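Local atomic coordinates of uncharacterized protein (Bordetella pertussis, PDB entry 3FVV), a protein that probably hydrolyses histidinol phosphate to histidinol and phosphate, as a magnesium-dependent phosphatase of the HAD-like superfamily in histidine biosynthesis. Residues Thr57-Gln60 / Ala61-Met65; Ala116-Ser119 / Phe120-Ala123; Gly159-Val162 / Arg163-Trp167; Gly172-Leu175 / Gly176-Ala179. All coordinates share one frame; numbering follows the deposited sequence.

Contact 1 (Thr57-Gln60 / Ala61-Met65)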
ATOM      1  N   THR A  57      17.188   3.932   6.374  1.00 34.16           N
ATOM      2  CA  THR A  57      15.956   4.341   7.014  1.00 32.94           C
ATOM      3  C   THR A  57      14.759   3.977   6.104  1.00 32.55           C
ATOM      4  O   THR A  57      14.946   3.775   4.885  1.00 31.24           O
ATOM      5  CB  THR A  57      15.949   5.856   7.229  1.00 32.63           C
ATOM      6  OG1 THR A  57      14.702   6.248   7.782  1.00 38.61           O
ATOM      7  CG2 THR A  57      16.069   6.605   5.938  1.00 32.73           C
ATOM      8  N   ALA A  58      13.561   3.913   6.694  1.00 30.59           N
ATOM      9  CA  ALA A  58      12.312   3.748   5.936  1.00 30.72           C
ATOM     10  C   ALA A  58      12.120   4.871   4.899  1.00 30.12           C
ATOM     11  O   ALA A  58      11.814   4.578   3.761  1.00 30.91           O
ATOM     12  CB  ALA A  58      11.110   3.649   6.877  1.00 30.03           C
ATOM     13  N   GLU A  59      12.388   6.124   5.283  1.00 29.89           N
ATOM     14  CA  GLU A  59      12.451   7.299   4.379  1.00 29.32           C
ATOM     15  C   GLU A  59      13.393   7.075   3.197  1.00 27.27           C
ATOM     16  O   GLU A  59      13.096   7.424   2.079  1.00 25.95           O
ATOM     17  CB  GLU A  59      12.931   8.545   5.181  1.00 30.43           C
ATOM     18  CG  GLU A  59      13.123   9.842   4.394  1.00 34.83           C
ATOM     19  CD  GLU A  59      14.392  10.690   4.777  1.00 41.11           C
ATOM     20  OE1 GLU A  59      14.449  11.218   5.922  1.00 42.69           O
ATOM     21  OE2 GLU A  59      15.322  10.861   3.912  1.00 41.63           O
ATOM     22  N   GLN A  60      14.546   6.490   3.443  1.00 26.79           N
ATOM     23  CA  GLN A  60      15.549   6.371   2.402  1.00 26.17           C
ATOM     24  C   GLN A  60      15.123   5.294   1.454  1.00 24.63           C
ATOM     25  O   GLN A  60      15.324   5.410   0.260  1.00 22.97           O
ATOM     26  CB  GLN A  60      16.919   5.998   2.975  1.00 28.01           C
ATOM     27  CG  GLN A  60      17.695   7.171   3.566  1.00 29.34           C
ATOM     28  CD  GLN A  60      18.964   6.707   4.260  1.00 29.99           C
ATOM     29  OE1 GLN A  60      18.943   5.825   5.126  1.00 30.25           O
ATOM     30  NE2 GLN A  60      20.081   7.294   3.860  1.00 29.33           N
ATOM     31  N   ALA A  61      14.532   4.229   1.977  1.00 23.50           N
ATOM     32  CA  ALA A  61      14.073   3.179   1.081  1.00 23.73           C
ATOM     33  C   ALA A  61      12.963   3.815   0.210  1.00 23.61           C
ATOM     34  O   ALA A  61      12.957   3.704  -1.032  1.00 22.69           O
ATOM     35  CB  ALA A  61      13.587   1.893   1.878  1.00 22.89           C
ATOM     36  N   ALA A  62      12.049   4.543   0.858  1.00 24.33           N
ATOM     37  CA  ALA A  62      10.912   5.147   0.104  1.00 23.73           C
ATOM     38  C   ALA A  62      11.485   6.077  -0.937  1.00 23.82           C
ATOM     39  O   ALA A  62      11.075   6.039  -2.106  1.00 22.64           O
ATOM     40  CB  ALA A  62       9.924   5.882   1.030  1.00 23.46           C
ATOM     41  N   GLU A  63      12.493   6.863  -0.549  1.00 23.50           N
ATOM     42  CA  GLU A  63      13.134   7.755  -1.529  1.00 23.70           C
ATOM     43  C   GLU A  63      13.734   7.079  -2.734  1.00 22.25           C
ATOM     44  O   GLU A  63      13.513   7.538  -3.854  1.00 23.24           O
ATOM     45  CB  GLU A  63      14.191   8.619  -0.866  1.00 24.68           C
ATOM     46  CG  GLU A  63      13.520   9.846  -0.271  1.00 28.41           C
ATOM     47  CD  GLU A  63      14.302  10.467   0.851  1.00 33.38           C
ATOM     48  OE1 GLU A  63      15.536  10.198   0.978  1.00 37.89           O
ATOM     49  OE2 GLU A  63      13.661  11.244   1.587  1.00 35.72           O
ATOM     50  N   PHE A  64      14.481   5.991  -2.535  1.00 20.76           N
ATOM     51  CA  PHE A  64      15.042   5.223  -3.692  1.00 19.26           C
ATOM     52  C   PHE A  64      13.924   4.831  -4.695  1.00 16.99           C
ATOM     53  O   PHE A  64      14.078   4.915  -5.913  1.00 17.84           O
ATOM     54  CB  PHE A  64      15.750   3.969  -3.208  1.00 19.85           C
ATOM     55  CG  PHE A  64      16.129   3.040  -4.318  1.00 20.18           C
ATOM     56  CD1 PHE A  64      17.379   3.103  -4.889  1.00 25.11           C
ATOM     57  CD2 PHE A  64      15.211   2.114  -4.813  1.00 21.88           C
ATOM     58  CE1 PHE A  64      17.721   2.249  -5.974  1.00 25.70           C
ATOM     59  CE2 PHE A  64      15.534   1.294  -5.877  1.00 22.60           C
ATOM     60  CZ  PHE A  64      16.793   1.366  -6.452  1.00 24.33           C
ATOM     61  N   MET A  65      12.822   4.345  -4.157  1.00 15.50           N
ATOM     62  CA  MET A  65      11.639   3.997  -4.953  1.00 15.59           C
ATOM     63  C   MET A  65      11.068   5.191  -5.738  1.00 14.72           C
ATOM     64  O   MET A  65      10.748   5.072  -6.908  1.00 16.48           O
ATOM     65  CB  MET A  65      10.562   3.336  -4.048  1.00 14.99           C
ATOM     66  CG  MET A  65      10.957   1.944  -3.463  1.00 15.12           C
ATOM     67  SD  MET A  65      11.415   0.729  -4.794  1.00 12.46           S
ATOM     68  CE  MET A  65      11.135  -0.802  -3.941  1.00 17.13           C
TER
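Glu-59 and Glu-63, one helical turn apart, bring their carboxylates together on the outer face of the helix. The OE2 atom of Glu-59 lies 2.9 Å from OE2 and 3.0 Å from OE1 of Glu-63, so one oxygen sits before both oxygens of its neighbour, with the two planes 43° apart. Like charges this close would probably raise the proton affinity of the pair. Glu-59 reaches this spot by a kink at its second torsion (chi2 -139°), while Glu-63 runs out extended, its CG resting 3.4 Å from Glu-59 O.

Behind the side chains runs the regular ladder of an alpha-helix: Ala-62 N donates to Ala-58 O at 2.9 Å, and Glu-63 N to Glu-59 O at 2.8 Å. This first turn of helix 58-70 is opened by a capping box. Gln-60 OE1 accepts from Thr-57 N at 2.9 Å, an almost straight bond taken in the amide plane on a lone pair; in return Thr-57 OG1 receives a weak bond from Glu-59 N at 3.4 Å. Threonine suits an N-cap because its short hydroxyl can turn back to a backbone N-H that has no carbonyl a turn earlier. The small methyl of Ala-61 packs on Tyr-51 of helix 37-53, where Phe-64 meets Asn-44 and Leu-47, while Met-65 reaches Asp-21 and Ala-25 of helix 20-30.

Contact 2 (Ala116-Ser119 / Phe120-Ala123). With SO4 (sulfate ion), chain C.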
ATOM      1  N   ALA A 116       1.838   1.869   2.064  1.00 12.50           N
ATOM      2  CA  ALA A 116       3.127   2.555   1.986  1.00 13.51           C
ATOM      3  C   ALA A 116       3.573   2.653   0.549  1.00 12.87           C
ATOM      4  O   ALA A 116       4.411   3.478   0.242  1.00 13.90           O
ATOM      5  CB  ALA A 116       4.210   1.844   2.785  1.00 11.94           C
ATOM      6  N   THR A 117       3.060   1.806  -0.337  1.00 12.33           N
ATOM      7  CA  THR A 117       3.517   1.878  -1.730  1.00 10.95           C
ATOM      8  C   THR A 117       2.937   3.177  -2.342  1.00 11.84           C
ATOM      9  O   THR A 117       1.788   3.492  -2.163  1.00 12.23           O
ATOM     10  CB  THR A 117       3.222   0.593  -2.496  1.00 11.51           C
ATOM     11  OG1 THR A 117       4.005  -0.485  -1.942  1.00  9.81           O
ATOM     12  CG2 THR A 117       3.579   0.712  -4.014  1.00  8.27           C
ATOM     13  N   ASN A 118       3.776   3.937  -3.031  1.00 12.29           N
ATOM     14  CA  ASN A 118       3.417   5.296  -3.444  1.00 11.50           C
ATOM     15  C   ASN A 118       2.164   5.390  -4.323  1.00 11.78           C
ATOM     16  O   ASN A 118       1.856   4.450  -5.117  1.00  8.58           O
ATOM     17  CB  ASN A 118       4.637   6.011  -4.058  1.00 11.70           C
ATOM     18  CG  ASN A 118       4.938   5.599  -5.487  1.00 11.22           C
ATOM     19  OD1 ASN A 118       4.254   6.056  -6.403  1.00  8.98           O
ATOM     20  ND2 ASN A 118       6.027   4.840  -5.696  1.00  8.25           N
ATOM     21  N   SER A 119       1.438   6.509  -4.146  1.00  9.64           N
ATOM     22  CA  SER A 119       0.178   6.737  -4.813  1.00 11.20           C
ATOM     23  C   SER A 119       0.222   6.734  -6.371  1.00 10.82           C
ATOM     24  O   SER A 119      -0.750   6.371  -6.997  1.00 10.20           O
ATOM     25  CB  SER A 119      -0.522   8.006  -4.295  1.00 11.24           C
ATOM     26  OG  SER A 119       0.282   9.142  -4.543  1.00 11.91           O
ATOM     27  N   PHE A 120       1.353   7.045  -7.003  1.00 11.32           N
ATOM     28  CA  PHE A 120       1.450   6.844  -8.425  1.00  9.86           C
ATOM     29  C   PHE A 120       1.290   5.353  -8.789  1.00 10.02           C
ATOM     30  O   PHE A 120       0.579   4.989  -9.716  1.00 10.52           O
ATOM     31  CB  PHE A 120       2.775   7.371  -9.034  1.00 11.22           C
ATOM     32  CG  PHE A 120       2.879   7.058 -10.494  1.00  9.73           C
ATOM     33  CD1 PHE A 120       2.173   7.801 -11.422  1.00 12.99           C
ATOM     34  CD2 PHE A 120       3.548   5.937 -10.931  1.00 13.28           C
ATOM     35  CE1 PHE A 120       2.203   7.469 -12.786  1.00 12.70           C
ATOM     36  CE2 PHE A 120       3.555   5.606 -12.293  1.00 10.00           C
ATOM     37  CZ  PHE A 120       2.890   6.377 -13.185  1.00 10.82           C
ATOM     38  N   VAL A 121       1.980   4.510  -8.062  1.00  9.72           N
ATOM     39  CA  VAL A 121       1.925   3.071  -8.273  1.00 10.65           C
ATOM     40  C   VAL A 121       0.597   2.473  -7.850  1.00 10.77           C
ATOM     41  O   VAL A 121       0.127   1.576  -8.499  1.00 11.54           O
ATOM     42  CB  VAL A 121       3.137   2.349  -7.553  1.00 10.92           C
ATOM     43  CG1 VAL A 121       2.980   0.809  -7.577  1.00  9.69           C
ATOM     44  CG2 VAL A 121       4.456   2.795  -8.203  1.00 10.33           C
ATOM     45  N   THR A 122      -0.051   2.995  -6.822  1.00  9.98           N
ATOM     46  CA  THR A 122      -1.226   2.323  -6.267  1.00 11.14           C
ATOM     47  C   THR A 122      -2.584   2.897  -6.626  1.00 11.11           C
ATOM     48  O   THR A 122      -3.572   2.247  -6.416  1.00 10.82           O
ATOM     49  CB  THR A 122      -1.133   2.220  -4.728  1.00 10.75           C
ATOM     50  OG1 THR A 122      -0.789   3.498  -4.174  1.00 10.79           O
ATOM     51  CG2 THR A 122      -0.042   1.180  -4.329  1.00 10.91           C
ATOM     52  N   ALA A 123      -2.636   4.122  -7.122  1.00 10.71           N
ATOM     53  CA  ALA A 123      -3.935   4.718  -7.534  1.00 11.15           C
ATOM     54  C   ALA A 123      -4.760   3.819  -8.458  1.00 10.18           C
ATOM     55  O   ALA A 123      -5.924   3.562  -8.177  1.00 12.31           O
ATOM     56  CB  ALA A 123      -3.752   6.144  -8.094  1.00 10.20           C
TER
HETATM   57  S   SO4 C 233       1.787  -1.867   2.211  1.00 25.07           S
HETATM   58  O1  SO4 C 233       0.513  -2.024   1.411  1.00 21.78           O
HETATM   59  O2  SO4 C 233       1.769  -0.673   3.142  1.00 17.15           O
HETATM   60  O3  SO4 C 233       1.998  -3.158   2.845  1.00 24.98           O
HETATM   61  O4  SO4 C 233       2.935  -1.632   1.322  1.00 20.50           O
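Ser-119 and Ala-123 are joined across an early turn of helix 119-128, Ala-123 N donating to Ser-119 O at 2.9 Å. The serine hydroxyl OG is hydrogen-bonded to Asp-138 OD1, which ties the helix start to strand 133-142; a small residue fits there between Leu-134, Ala-136 and Pro-139.

Asn-118 is the N-cap. Its CG stands between the backbone N and the carbonyl carbon (chi1 78°), which swings OD1 over the opening turn to accept from Val-121 N at 3.2 Å. The N-H comes from above the amide plane, 51° out of it, yet the bond itself is fairly straight. Across this amide, roughly at right angles, lies Val-121, whose CG2 is 3.6 Å from Asn-118 ND2. The turn follows strand 110-115 directly, where the HAD fold carries its second sequence motif: Thr-115 and Ala-116 N both bind the sulfate, the latter through O2 at 2.8 Å, as would be expected of a phosphate-binding loop.

Thr-122 comes back on the bend with its hydroxyl. Its OG1 lies 3.0 Å from Asn-118 O and 3.3 Å from Thr-117 O, one proton within reach of two carbonyls, while Thr-122 N donates to Asn-118 O. The methyl CG2 of Thr-122 meets CG2 of Thr-117 at 3.7 Å. That same Thr-117 methyl touches Val-121 CG1 at 3.6 Å, leaving OG1 of Thr-117 to bond Asp-12.

Contact 3 (Gly159-Val162 / Arg163-Trp167). With SO4 (sulfate ion), chain C.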
ATOM      1  N   GLY A 159       2.606   6.408  10.612  1.00 16.28           N
ATOM      2  CA  GLY A 159       2.098   7.343   9.613  1.00 15.93           C
ATOM      3  C   GLY A 159       0.754   6.942   9.025  1.00 15.65           C
ATOM      4  O   GLY A 159      -0.027   7.811   8.618  1.00 15.67           O
ATOM      5  N   LYS A 160       0.473   5.640   8.941  1.00 15.32           N
ATOM      6  CA  LYS A 160      -0.835   5.222   8.454  1.00 14.14           C
ATOM      7  C   LYS A 160      -1.917   5.777   9.372  1.00 14.34           C
ATOM      8  O   LYS A 160      -2.967   6.205   8.883  1.00 13.69           O
ATOM      9  CB  LYS A 160      -0.947   3.723   8.347  1.00 14.22           C
ATOM     10  CG  LYS A 160      -0.080   3.139   7.255  1.00 13.38           C
ATOM     11  CD  LYS A 160      -0.609   1.766   6.780  1.00 11.10           C
ATOM     12  CE  LYS A 160       0.267   1.238   5.653  1.00 12.89           C
ATOM     13  NZ  LYS A 160      -0.158  -0.113   5.185  1.00 14.79           N
ATOM     14  N   VAL A 161      -1.643   5.836  10.684  1.00 14.77           N
ATOM     15  CA  VAL A 161      -2.630   6.347  11.640  1.00 13.93           C
ATOM     16  C   VAL A 161      -2.871   7.829  11.441  1.00 13.93           C
ATOM     17  O   VAL A 161      -4.035   8.266  11.266  1.00 14.65           O
ATOM     18  CB  VAL A 161      -2.324   5.966  13.146  1.00 15.24           C
ATOM     19  CG1 VAL A 161      -3.528   6.392  14.075  1.00 10.18           C
ATOM     20  CG2 VAL A 161      -2.060   4.477  13.277  1.00 16.42           C
ATOM     21  N   VAL A 162      -1.793   8.601  11.421  1.00 13.46           N
ATOM     22  CA  VAL A 162      -1.870  10.032  11.138  1.00 13.18           C
ATOM     23  C   VAL A 162      -2.648  10.297   9.806  1.00 13.79           C
ATOM     24  O   VAL A 162      -3.629  11.042   9.772  1.00 12.21           O
ATOM     25  CB  VAL A 162      -0.416  10.636  11.112  1.00 13.80           C
ATOM     26  CG1 VAL A 162      -0.374  12.118  10.680  1.00 12.60           C
ATOM     27  CG2 VAL A 162       0.227  10.472  12.484  1.00 14.87           C
ATOM     28  N   ARG A 163      -2.258   9.606   8.729  1.00 13.38           N
ATOM     29  CA  ARG A 163      -2.851   9.867   7.441  1.00 13.14           C
ATOM     30  C   ARG A 163      -4.339   9.530   7.419  1.00 12.30           C
ATOM     31  O   ARG A 163      -5.121  10.242   6.849  1.00 11.90           O
ATOM     32  CB  ARG A 163      -2.085   9.098   6.331  1.00 13.27           C
ATOM     33  CG  ARG A 163      -0.738   9.687   6.062  1.00 12.81           C
ATOM     34  CD  ARG A 163      -0.868  11.059   5.278  1.00 11.56           C
ATOM     35  NE  ARG A 163      -1.661  10.845   4.069  1.00 11.80           N
ATOM     36  CZ  ARG A 163      -1.188  10.335   2.926  1.00 10.94           C
ATOM     37  NH1 ARG A 163       0.069  10.002   2.809  1.00 13.37           N
ATOM     38  NH2 ARG A 163      -1.993  10.099   1.897  1.00 12.42           N
ATOM     39  N   VAL A 164      -4.725   8.442   8.065  1.00 12.71           N
ATOM     40  CA  VAL A 164      -6.108   8.057   8.103  1.00 10.92           C
ATOM     41  C   VAL A 164      -6.875   9.141   8.873  1.00 11.94           C
ATOM     42  O   VAL A 164      -7.976   9.548   8.461  1.00 13.23           O
ATOM     43  CB  VAL A 164      -6.273   6.674   8.778  1.00 10.67           C
ATOM     44  CG1 VAL A 164      -7.706   6.457   9.104  1.00  9.24           C
ATOM     45  CG2 VAL A 164      -5.748   5.528   7.839  1.00 12.77           C
ATOM     46  N   ASN A 165      -6.340   9.608  10.008  1.00 12.85           N
ATOM     47  CA  ASN A 165      -7.096  10.629  10.794  1.00 12.91           C
ATOM     48  C   ASN A 165      -7.190  11.971  10.012  1.00 12.71           C
ATOM     49  O   ASN A 165      -8.277  12.620   9.956  1.00 11.16           O
ATOM     50  CB  ASN A 165      -6.555  10.785  12.211  1.00 12.94           C
ATOM     51  CG  ASN A 165      -6.790   9.535  13.090  1.00 14.22           C
ATOM     52  OD1 ASN A 165      -5.885   9.090  13.843  1.00 15.78           O
ATOM     53  ND2 ASN A 165      -7.979   8.975  13.000  1.00  9.83           N
ATOM     54  N   GLN A 166      -6.108  12.330   9.318  1.00 13.14           N
ATOM     55  CA  GLN A 166      -6.142  13.546   8.493  1.00 14.31           C
ATOM     56  C   GLN A 166      -7.164  13.418   7.388  1.00 15.60           C
ATOM     57  O   GLN A 166      -7.904  14.342   7.166  1.00 15.81           O
ATOM     58  CB  GLN A 166      -4.778  13.897   7.935  1.00 14.60           C
ATOM     59  CG  GLN A 166      -3.801  14.184   9.016  1.00 13.63           C
ATOM     60  CD  GLN A 166      -2.397  14.400   8.550  1.00 13.82           C
ATOM     61  OE1 GLN A 166      -1.883  13.706   7.657  1.00 12.66           O
ATOM     62  NE2 GLN A 166      -1.712  15.349   9.219  1.00  8.71           N
ATOM     63  N   TRP A 167      -7.233  12.257   6.717  1.00 16.28           N
ATOM     64  CA  TRP A 167      -8.208  12.063   5.648  1.00 16.37           C
ATOM     65  C   TRP A 167      -9.681  12.159   6.122  1.00 16.56           C
ATOM     66  O   TRP A 167     -10.504  12.833   5.512  1.00 16.84           O
ATOM     67  CB  TRP A 167      -7.900  10.745   4.935  1.00 17.19           C
ATOM     68  CG  TRP A 167      -8.984  10.180   4.160  1.00 17.33           C
ATOM     69  CD1 TRP A 167      -9.483  10.640   2.987  1.00 19.34           C
ATOM     70  CD2 TRP A 167      -9.711   9.011   4.482  1.00 16.12           C
ATOM     71  NE1 TRP A 167     -10.505   9.813   2.551  1.00 19.92           N
ATOM     72  CE2 TRP A 167     -10.660   8.806   3.456  1.00 19.74           C
ATOM     73  CE3 TRP A 167      -9.678   8.126   5.551  1.00 17.75           C
ATOM     74  CZ2 TRP A 167     -11.564   7.763   3.472  1.00 18.21           C
ATOM     75  CZ3 TRP A 167     -10.573   7.067   5.548  1.00 21.45           C
ATOM     76  CH2 TRP A 167     -11.509   6.912   4.521  1.00 16.14           C
TER
HETATM   77  S   SO4 C 233       1.787  -1.867   2.211  1.00 25.07           S
HETATM   78  O1  SO4 C 233       0.513  -2.024   1.411  1.00 21.78           O
HETATM   79  O2  SO4 C 233       1.769  -0.673   3.142  1.00 17.15           O
HETATM   80  O3  SO4 C 233       1.998  -3.158   2.845  1.00 24.98           O
HETATM   81  O4  SO4 C 233       2.935  -1.632   1.322  1.00 20.50           O
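Val-162 and Gln-166 lie alongside each other on the exposed flank of helix 158-170, the helix whose first turn supplies the lysine of the third HAD motif. Four successive backbone bonds, from Arg-163 N to Gly-159 O through Gln-166 N to Val-162 O (2.8 Å), make it a regular alpha-helix.

Among the side-chain contacts, Val-162 CG1 rests 3.7 Å from CD of Gln-166, whose flat amide covers the branch; Val-161 CG1 likewise touches OD1 of Asn-165 at 3.6 Å, the two pointing the same way. On the inner flank Val-164 CG2 presses to 3.0 Å from Lys-160 O, and the branched side chain packs against Leu-8, Val-114 and Leu-193.

The charged groups leave the helix. Arg-163 bends at chi2 (-73°) and chi3 (-54°), and its NH1 is used by Ala-136 O and Thr-153 O. Lys-160 instead runs out extended to the sulfate, which probably marks the phosphate site; there NZ forms salt bridges with Asp-10 and Asp-190 and also bonds Val-114 O, and a long, flexible chain suits that reach. Lys-160 NZ also donates to sulfate O2 at 2.9 Å.

Contact 4 (Gly172-Leu175 / Gly176-Ala179)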
ATOM      1  N   GLY A 172     -14.720  15.718   7.043  1.00 19.61           N
ATOM      2  CA  GLY A 172     -15.601  16.179   8.125  1.00 18.77           C
ATOM      3  C   GLY A 172     -16.027  15.039   9.010  1.00 17.84           C
ATOM      4  O   GLY A 172     -17.079  15.058   9.578  1.00 16.78           O
ATOM      5  N   LEU A 173     -15.191  14.032   9.125  1.00 17.78           N
ATOM      6  CA  LEU A 173     -15.529  12.811   9.863  1.00 18.23           C
ATOM      7  C   LEU A 173     -14.385  12.456  10.816  1.00 18.33           C
ATOM      8  O   LEU A 173     -13.314  13.008  10.705  1.00 16.95           O
ATOM      9  CB  LEU A 173     -15.657  11.636   8.893  1.00 18.85           C
ATOM     10  CG  LEU A 173     -16.798  11.645   7.888  1.00 19.44           C
ATOM     11  CD1 LEU A 173     -16.445  10.693   6.760  1.00 19.12           C
ATOM     12  CD2 LEU A 173     -18.048  11.236   8.605  1.00 21.25           C
ATOM     13  N   ALA A 174     -14.617  11.463  11.668  1.00 18.97           N
ATOM     14  CA  ALA A 174     -13.604  10.920  12.581  1.00 19.57           C
ATOM     15  C   ALA A 174     -13.921   9.440  12.896  1.00 20.40           C
ATOM     16  O   ALA A 174     -15.069   8.980  12.743  1.00 20.34           O
ATOM     17  CB  ALA A 174     -13.587  11.692  13.817  1.00 17.97           C
ATOM     18  N   LEU A 175     -12.935   8.762  13.451  1.00 20.74           N
ATOM     19  CA  LEU A 175     -12.939   7.310  13.595  1.00 22.12           C
ATOM     20  C   LEU A 175     -14.072   6.839  14.505  1.00 22.57           C
ATOM     21  O   LEU A 175     -14.683   5.750  14.327  1.00 21.29           O
ATOM     22  CB  LEU A 175     -11.570   6.909  14.173  1.00 22.75           C
ATOM     23  CG  LEU A 175     -10.836   5.606  13.872  1.00 23.64           C
ATOM     24  CD1 LEU A 175     -10.892   5.244  12.376  1.00 22.80           C
ATOM     25  CD2 LEU A 175      -9.380   5.786  14.445  1.00 19.79           C
ATOM     26  N   GLY A 176     -14.351   7.661  15.514  1.00 22.00           N
ATOM     27  CA  GLY A 176     -15.474   7.382  16.422  1.00 21.44           C
ATOM     28  C   GLY A 176     -16.833   7.771  15.887  1.00 21.07           C
ATOM     29  O   GLY A 176     -17.826   7.526  16.537  1.00 21.77           O
ATOM     30  N   ASP A 177     -16.916   8.393  14.714  1.00 21.59           N
ATOM     31  CA  ASP A 177     -18.207   8.540  14.035  1.00 22.20           C
ATOM     32  C   ASP A 177     -18.771   7.146  13.556  1.00 21.90           C
ATOM     33  O   ASP A 177     -19.979   6.994  13.341  1.00 23.26           O
ATOM     34  CB  ASP A 177     -18.094   9.465  12.790  1.00 23.36           C
ATOM     35  CG  ASP A 177     -17.738  10.913  13.125  1.00 25.50           C
ATOM     36  OD1 ASP A 177     -17.999  11.331  14.280  1.00 24.92           O
ATOM     37  OD2 ASP A 177     -17.185  11.618  12.210  1.00 25.10           O
ATOM     38  N   PHE A 178     -17.923   6.134  13.383  1.00 20.05           N
ATOM     39  CA  PHE A 178     -18.383   4.849  12.794  1.00 17.80           C
ATOM     40  C   PHE A 178     -18.831   3.857  13.844  1.00 17.02           C
ATOM     41  O   PHE A 178     -18.269   3.789  14.912  1.00 15.87           O
ATOM     42  CB  PHE A 178     -17.259   4.256  11.959  1.00 17.22           C
ATOM     43  CG  PHE A 178     -16.849   5.156  10.880  1.00 16.27           C
ATOM     44  CD1 PHE A 178     -17.591   5.229   9.723  1.00 16.60           C
ATOM     45  CD2 PHE A 178     -15.793   6.038  11.066  1.00 18.07           C
ATOM     46  CE1 PHE A 178     -17.245   6.107   8.733  1.00 17.42           C
ATOM     47  CE2 PHE A 178     -15.461   6.944  10.077  1.00 17.56           C
ATOM     48  CZ  PHE A 178     -16.193   6.970   8.911  1.00 17.25           C
ATOM     49  N   ALA A 179     -19.817   3.050  13.519  1.00 16.59           N
ATOM     50  CA  ALA A 179     -20.244   1.982  14.420  1.00 16.13           C
ATOM     51  C   ALA A 179     -19.130   0.943  14.633  1.00 17.12           C
ATOM     52  O   ALA A 179     -19.006   0.384  15.721  1.00 16.95           O
ATOM     53  CB  ALA A 179     -21.563   1.326  13.899  1.00 16.16           C
TER
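The loop between helix 158-170 and strand 180-185 is folded by a short 3-10 turn in which Ala-174 and Asp-177 hold each other twice. Asp-177 OD2 accepts from Ala-174 N at 2.6 Å, with an N-H...O angle of 135° and the donor 56° above the carboxylate plane. In the other direction, Asp-177 N donates to Ala-174 O at 2.8 Å. Aspartate suits this place because its short arm, CG set anti to the carbonyl carbon, can bring one oxygen back to the amide three residues earlier; the same OD2 lies 3.1 Å from CA of Leu-173.

Upstream, Gly-172 ends the helix in a Schellman motif. Its phi of 84° leaves a beta carbon no room beside the preceding carbonyl, which explains the glycine. The whole loop is the return from the helix to the next parallel strand of the Rossmann-like HAD core, a surface connection.

Phe-178 is the buried member. A weak bond from Phe-178 N to Leu-175 O, at 3.4 Å, continues the turn, and the ring also meets that oxygen with its edge: CD2 lies 3.5 Å away, nearly in plane. Phe-178 CE2 comes 3.4 Å from Ala-174 O, while CZ of the same ring is 4.3 Å from Leu-173 CD1. The large flat ring also packs on Leu-6, Leu-110 and Leu-168, and Leu-175 reaches Leu-6, Asn-165 and Leu-168.

Along the chain the contacts follow one another in series, all in one HAD-like unit. Contact 1 lies at the surface on helix 58-70, in the helical region between strands 5-9 and 110-115, a position consistent with a cap over the site. Contact 2 is the start of the helix after strand 110-115; its centre is about 14 Å from that of contact 1. Contacts 2 and 3 share the sulfate and probably frame the phosphate site, whereas contacts 1 and 4 lie out at the surface. Contact 4 follows at the far end of helix 158-170, its centre about 13 Å from that of contact 3 and about 32 Å from that of contact 1, leading into strand 180-185.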